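Local coordinates for Thiol:disulfide interchange protein (Proteus mirabilis, PDB 4OD7) that probably oxidises pairs of cysteine thiols to disulfides in periplasmic proteins, as a thioredoxin-fold oxidoreductase of the DsbA subfamily, at residues 23-28 with 57-62; 28-33 with 91-96. The protein carries 1 engineered substitution. All coordinates share one frame; numbering follows the deposited sequence.

Overall arrangement
Contact 1 pairs the parallel strands 24-28 and 58-62 of the thioredoxin-type sheet. Contact 2 follows where strand 24-28 ends: the loop 28-33 packs on helix 86-99, which belongs to the helical part of the DsbA fold. The two centres lie about 16 Å apart, yet the contacts share F28, whose ring takes R60 and H62 in contact 1 and touches F94 in contact 2. H62 NE2 also lies 3.1 Å from F30 N, probably as a hydrogen bond, tying strand 58-62 to the loop. That loop runs into the redox-active pair, here C35 and an engineered S32 in place of the natural cysteine, so the disulfide is absent; S32 OG hydrogen-bonds an acidic side chain of the bound peptide.

Contact 1. Residues 23-28 with 57-62; sequences QVVEFF and KMARYH. With SCN (thiocyanate ion), chain G.
Two neighbouring parallel strands of the thioredoxin-type sheet meet here, and R60 reaches across between E26 and F28. The backbone ladder includes E26 N to A59 O, Y61 N to E26 O (2.7 Å, 176°) and F28 N to Y61 O. On the face of E26 and F28, R60 is extended from CG to NE, which carries its guanidinium over the F28 ring: the planes are 13° apart and R60 CZ stands 3.8 Å from the F28 centroid, a stacked cation-pi pair. R60 NH1 donates in plane to the N of a thiocyanate ion, probably from the crystallisation liquor, and at 3.1 Å to E26 OE1 in a salt bridge, this oxygen tilted a little out of the guanidinium plane. An arginine suits this place because it offers a flat face to the ring and N-H groups to the acid. H62 turns its edge to the other face of F28, H62 CD2 3.8 Å from F28 CE1, while H62 ND1 is hydrogen-bonded to T74 OG1. On the face of V25, F27 and Y61, V25 CG1 sits 3.4 Å from Y61 CD2, and helix 130-145 covers Y61. At the start, Q23 OE1 accepts from K57 N at 3.0 Å. Such a parallel pair, joined through helices, is typical of the thioredoxin fold.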
loop_
_atom_site.group_PDB
_atom_site.type_symbol
_atom_site.label_atom_id
_atom_site.label_comp_id
_atom_site.label_asym_id
_atom_site.label_seq_id
_atom_site.Cartn_x
_atom_site.Cartn_y
_atom_site.Cartn_z
ATOM N N GLN A 23 -8.708 -10.134 2.439
ATOM C CA GLN A 23 -7.829 -11.135 3.105
ATOM C C GLN A 23 -6.415 -10.522 3.369
ATOM O O GLN A 23 -5.734 -10.854 4.355
ATOM C CB GLN A 23 -7.707 -12.401 2.269
ATOM C CG GLN A 23 -8.812 -13.406 2.452
ATOM C CD GLN A 23 -8.765 -14.466 1.380
ATOM O OE1 GLN A 23 -9.188 -14.229 0.248
ATOM N NE2 GLN A 23 -8.204 -15.622 1.706
ATOM N N VAL A 24 -5.973 -9.678 2.438
ATOM C CA VAL A 24 -4.740 -8.895 2.615
ATOM C C VAL A 24 -4.984 -7.374 2.390
ATOM O O VAL A 24 -5.453 -6.969 1.334
ATOM C CB VAL A 24 -3.612 -9.373 1.667
ATOM C CG1 VAL A 24 -2.338 -8.582 1.951
ATOM C CG2 VAL A 24 -3.318 -10.855 1.853
ATOM N N VAL A 25 -4.665 -6.541 3.383
ATOM C CA VAL A 25 -4.736 -5.089 3.232
ATOM C C VAL A 25 -3.344 -4.458 3.450
ATOM O O VAL A 25 -2.773 -4.544 4.529
ATOM C CB VAL A 25 -5.701 -4.425 4.207
ATOM C CG1 VAL A 25 -5.820 -2.934 3.867
ATOM C CG2 VAL A 25 -7.090 -5.103 4.166
ATOM N N GLU A 26 -2.850 -3.816 2.400
ATOM C CA GLU A 26 -1.592 -3.086 2.346
ATOM C C GLU A 26 -1.839 -1.585 2.637
ATOM O O GLU A 26 -2.796 -1.005 2.137
ATOM C CB GLU A 26 -1.008 -3.281 0.952
ATOM C CG GLU A 26 -0.630 -4.707 0.584
ATOM C CD GLU A 26 -0.113 -4.880 -0.875
ATOM O OE1 GLU A 26 0.281 -3.916 -1.522
ATOM O OE2 GLU A 26 -0.209 -5.986 -1.448
ATOM N N PHE A 27 -0.981 -0.971 3.454
ATOM C CA PHE A 27 -1.030 0.455 3.760
ATOM C C PHE A 27 0.311 1.109 3.390
ATOM O O PHE A 27 1.375 0.648 3.814
ATOM C CB PHE A 27 -1.312 0.645 5.236
ATOM C CG PHE A 27 -2.650 0.136 5.665
ATOM C CD1 PHE A 27 -3.759 0.947 5.660
ATOM C CD2 PHE A 27 -2.789 -1.160 6.125
ATOM C CE1 PHE A 27 -4.994 0.434 6.087
ATOM C CE2 PHE A 27 -4.014 -1.651 6.539
ATOM C CZ PHE A 27 -5.103 -0.863 6.523
ATOM N N PHE A 28 0.257 2.205 2.648
ATOM C CA PHE A 28 1.478 2.864 2.179
ATOM C C PHE A 28 1.254 4.343 2.012
ATOM O O PHE A 28 0.135 4.820 2.083
ATOM C CB PHE A 28 1.940 2.219 0.854
ATOM C CG PHE A 28 1.226 2.745 -0.381
ATOM C CD1 PHE A 28 1.857 3.629 -1.262
ATOM C CD2 PHE A 28 -0.080 2.344 -0.679
ATOM C CE1 PHE A 28 1.204 4.079 -2.393
ATOM C CE2 PHE A 28 -0.721 2.812 -1.797
ATOM C CZ PHE A 28 -0.062 3.672 -2.658
ATOM N N LYS A 57 -8.617 -12.158 -1.858
ATOM C CA LYS A 57 -9.129 -10.787 -1.921
ATOM C C LYS A 57 -8.065 -9.842 -1.389
ATOM O O LYS A 57 -7.761 -9.911 -0.200
ATOM C CB LYS A 57 -10.387 -10.615 -1.096
ATOM C CG LYS A 57 -11.527 -11.477 -1.524
ATOM C CD LYS A 57 -12.731 -11.272 -0.640
ATOM C CE LYS A 57 -12.495 -11.849 0.748
ATOM N NZ LYS A 57 -12.410 -13.345 0.685
ATOM N N MET A 58 -7.531 -8.985 -2.260
ATOM C CA MET A 58 -6.426 -8.069 -1.920
ATOM C C MET A 58 -6.886 -6.611 -1.937
ATOM O O MET A 58 -7.818 -6.248 -2.671
ATOM C CB MET A 58 -5.267 -8.190 -2.927
ATOM C CG MET A 58 -4.836 -9.607 -3.260
ATOM S SD MET A 58 -4.030 -10.385 -1.880
ATOM C CE MET A 58 -2.315 -10.048 -2.268
ATOM N N ALA A 59 -6.187 -5.773 -1.171
ATOM C CA ALA A 59 -6.406 -4.334 -1.163
ATOM C C ALA A 59 -5.069 -3.629 -0.874
ATOM O O ALA A 59 -4.206 -4.180 -0.185
ATOM C CB ALA A 59 -7.447 -3.952 -0.128
ATOM N N ARG A 60 -4.927 -2.410 -1.401
ATOM C CA ARG A 60 -3.764 -1.536 -1.172
ATOM C C ARG A 60 -4.302 -0.162 -0.974
ATOM O O ARG A 60 -4.853 0.385 -1.906
ATOM C CB ARG A 60 -2.813 -1.585 -2.350
ATOM C CG ARG A 60 -1.562 -0.774 -2.215
ATOM C CD ARG A 60 -0.626 -1.089 -3.357
ATOM N NE ARG A 60 0.521 -0.179 -3.447
ATOM C CZ ARG A 60 1.605 -0.250 -2.694
ATOM N NH1 ARG A 60 1.708 -1.162 -1.764
ATOM N NH2 ARG A 60 2.587 0.603 -2.827
ATOM N N TYR A 61 -4.146 0.381 0.231
ATOM C CA TYR A 61 -4.698 1.674 0.627
ATOM C C TYR A 61 -3.604 2.692 0.901
ATOM O O TYR A 61 -2.571 2.359 1.470
ATOM C CB TYR A 61 -5.558 1.516 1.864
ATOM C CG TYR A 61 -6.784 0.621 1.679
ATOM C CD1 TYR A 61 -7.399 0.468 0.438
ATOM C CD2 TYR A 61 -7.314 -0.086 2.766
ATOM C CE1 TYR A 61 -8.530 -0.373 0.306
ATOM C CE2 TYR A 61 -8.411 -0.902 2.643
ATOM C CZ TYR A 61 -9.004 -1.055 1.428
ATOM O OH TYR A 61 -10.096 -1.890 1.372
ATOM N N HIS A 62 -3.856 3.937 0.503
ATOM C CA HIS A 62 -2.946 5.047 0.754
ATOM C C HIS A 62 -3.361 5.782 2.049
ATOM O O HIS A 62 -4.564 5.853 2.427
ATOM C CB HIS A 62 -2.935 6.007 -0.428
ATOM C CG HIS A 62 -1.866 7.053 -0.340
ATOM N ND1 HIS A 62 -2.023 8.231 0.356
ATOM C CD2 HIS A 62 -0.628 7.099 -0.883
ATOM C CE1 HIS A 62 -0.921 8.957 0.244
ATOM N NE2 HIS A 62 -0.058 8.293 -0.501
HETATM S S SCN G . 2.233 -2.997 2.833
HETATM C C SCN G . 3.095 -2.334 1.473
HETATM N N SCN G . 3.751 -1.815 0.628
#

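Contact 2. Residues 28-33 with 91-96. Engineered in segment 28-33: S32 (natural residue Cys).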
loop_
_atom_site.group_PDB
_atom_site.type_symbol
_atom_site.label_atom_id
_atom_site.label_comp_id
_atom_site.label_asym_id
_atom_site.label_seq_id
_atom_site.Cartn_x
_atom_site.Cartn_y
_atom_site.Cartn_z
ATOM N N PHE A 28 0.257 2.205 2.648
ATOM C CA PHE A 28 1.478 2.864 2.179
ATOM C C PHE A 28 1.254 4.343 2.012
ATOM O O PHE A 28 0.135 4.820 2.083
ATOM C CB PHE A 28 1.940 2.219 0.854
ATOM C CG PHE A 28 1.226 2.745 -0.381
ATOM C CD1 PHE A 28 1.857 3.629 -1.262
ATOM C CD2 PHE A 28 -0.080 2.344 -0.679
ATOM C CE1 PHE A 28 1.204 4.079 -2.393
ATOM C CE2 PHE A 28 -0.721 2.812 -1.797
ATOM C CZ PHE A 28 -0.062 3.672 -2.658
ATOM N N SER A 29 2.340 5.055 1.770
ATOM C CA SER A 29 2.316 6.445 1.395
ATOM C C SER A 29 3.352 6.696 0.288
ATOM O O SER A 29 4.476 6.170 0.323
ATOM C CB SER A 29 2.625 7.354 2.602
ATOM O OG SER A 29 2.709 8.714 2.216
ATOM N N PHE A 30 2.971 7.504 -0.694
ATOM C CA PHE A 30 3.895 7.911 -1.731
ATOM C C PHE A 30 4.984 8.782 -1.160
ATOM O O PHE A 30 6.035 8.923 -1.760
ATOM C CB PHE A 30 3.188 8.653 -2.815
ATOM C CG PHE A 30 2.442 7.765 -3.746
ATOM C CD1 PHE A 30 3.139 6.879 -4.583
ATOM C CD2 PHE A 30 1.046 7.810 -3.810
ATOM C CE1 PHE A 30 2.470 6.063 -5.490
ATOM C CE2 PHE A 30 0.366 6.992 -4.709
ATOM C CZ PHE A 30 1.092 6.096 -5.538
ATOM N N TYR A 31 4.757 9.312 0.034
ATOM C CA TYR A 31 5.756 10.139 0.726
ATOM C C TYR A 31 6.815 9.392 1.516
ATOM O O TYR A 31 7.846 9.932 1.801
ATOM C CB TYR A 31 5.045 11.071 1.679
ATOM C CG TYR A 31 4.391 12.267 1.030
ATOM C CD1 TYR A 31 5.143 13.390 0.732
ATOM C CD2 TYR A 31 3.037 12.281 0.721
ATOM C CE1 TYR A 31 4.564 14.505 0.185
ATOM C CE2 TYR A 31 2.455 13.408 0.155
ATOM C CZ TYR A 31 3.236 14.505 -0.107
ATOM O OH TYR A 31 2.732 15.643 -0.651
ATOM N N SER A 32 6.558 8.126 1.783
ATOM C CA SER A 32 7.343 7.304 2.659
ATOM C C SER A 32 8.567 6.667 1.946
ATOM O O SER A 32 8.418 5.905 0.985
ATOM C CB SER A 32 6.406 6.235 3.239
ATOM O OG SER A 32 7.104 5.117 3.709
ATOM N N PRO A 33 9.790 7.001 2.397
ATOM C CA PRO A 33 10.919 6.331 1.772
ATOM C C PRO A 33 10.892 4.838 1.998
ATOM O O PRO A 33 11.245 4.099 1.120
ATOM C CB PRO A 33 12.138 6.989 2.436
ATOM C CG PRO A 33 11.652 8.273 2.916
ATOM C CD PRO A 33 10.228 8.060 3.312
ATOM N N PRO A 91 4.967 4.197 -10.129
ATOM C CA PRO A 91 6.357 4.637 -10.144
ATOM C C PRO A 91 6.535 6.154 -10.290
ATOM O O PRO A 91 7.394 6.764 -9.636
ATOM C CB PRO A 91 6.921 3.878 -11.332
ATOM C CG PRO A 91 6.066 2.704 -11.473
ATOM C CD PRO A 91 4.734 3.157 -11.145
ATOM N N ALA A 92 5.686 6.770 -11.115
ATOM C CA ALA A 92 5.771 8.235 -11.384
ATOM C C ALA A 92 5.376 9.102 -10.181
ATOM O O ALA A 92 5.906 10.206 -9.984
ATOM C CB ALA A 92 4.880 8.627 -12.619
ATOM N N LEU A 93 4.459 8.594 -9.374
ATOM C CA LEU A 93 4.004 9.310 -8.217
ATOM C C LEU A 93 5.061 9.234 -7.140
ATOM O O LEU A 93 5.349 10.214 -6.491
ATOM C CB LEU A 93 2.699 8.726 -7.736
ATOM C CG LEU A 93 1.476 8.991 -8.633
ATOM C CD1 LEU A 93 0.369 8.175 -8.115
ATOM C CD2 LEU A 93 1.052 10.441 -8.724
ATOM N N PHE A 94 5.635 8.065 -6.946
ATOM C CA PHE A 94 6.771 7.964 -6.021
ATOM C C PHE A 94 7.906 8.887 -6.475
ATOM O O PHE A 94 8.431 9.654 -5.706
ATOM C CB PHE A 94 7.312 6.533 -5.932
ATOM C CG PHE A 94 6.625 5.671 -4.924
ATOM C CD1 PHE A 94 6.677 5.958 -3.583
ATOM C CD2 PHE A 94 5.944 4.538 -5.332
ATOM C CE1 PHE A 94 6.033 5.131 -2.660
ATOM C CE2 PHE A 94 5.307 3.712 -4.417
ATOM C CZ PHE A 94 5.355 4.009 -3.079
ATOM N N LYS A 95 8.237 8.824 -7.750
ATOM C CA LYS A 95 9.309 9.635 -8.299
ATOM C C LYS A 95 9.045 11.125 -8.117
ATOM O O LYS A 95 9.919 11.863 -7.669
ATOM C CB LYS A 95 9.525 9.283 -9.769
ATOM C CG LYS A 95 10.505 10.168 -10.445
ATOM C CD LYS A 95 10.623 9.926 -11.913
ATOM C CE LYS A 95 11.413 11.085 -12.504
ATOM N NZ LYS A 95 12.730 11.264 -11.855
ATOM N N GLY A 96 7.839 11.562 -8.445
ATOM C CA GLY A 96 7.535 12.964 -8.385
ATOM C C GLY A 96 7.517 13.471 -6.975
ATOM O O GLY A 96 7.834 14.595 -6.733
#
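The F30 ring lies between L93 and F28, with L93 CB over one face and F28 CE1 over the opposite one, while its edge is turned to the face of F94. This is the loop between strand 24-28 and helix 33-41 in the thioredoxin fold, the one that leads into the redox-active site, packed against helix 86-99. L93 CB makes a CH-pi contact 3.7 Å from the F30 centroid, and L93 CD1 reaches the ring's far end, 3.4 Å from F30 CZ. A leucine suits the spot because it lays two carbons, CB and the methyl CD1, along the same ring. F30 and F94 form a T-shaped pair: the planes are 66° apart, and F30 CD1 stands over the centre of the F94 ring, 3.7 Å from F94 CG. In F94, CG is anti to the carbonyl carbon (chi1 -87°), and the ring extends from the helix to the loop backbone, where F94 CE1 comes 3.5 Å from S29 O. F94 CZ, the tip of that ring, touches F28 CD1 at 4.0 Å. At F30 a flat apolar ring can offer two faces and an edge at once, and at F94 a face to receive that edge. Q98 of the same helix hydrogen-bonds F30 O and S32 O. Within the loop, a type I turn runs from S29 to the engineered S32, and S29 OG accepts from Y31 N at 3.1 Å, an ST turn.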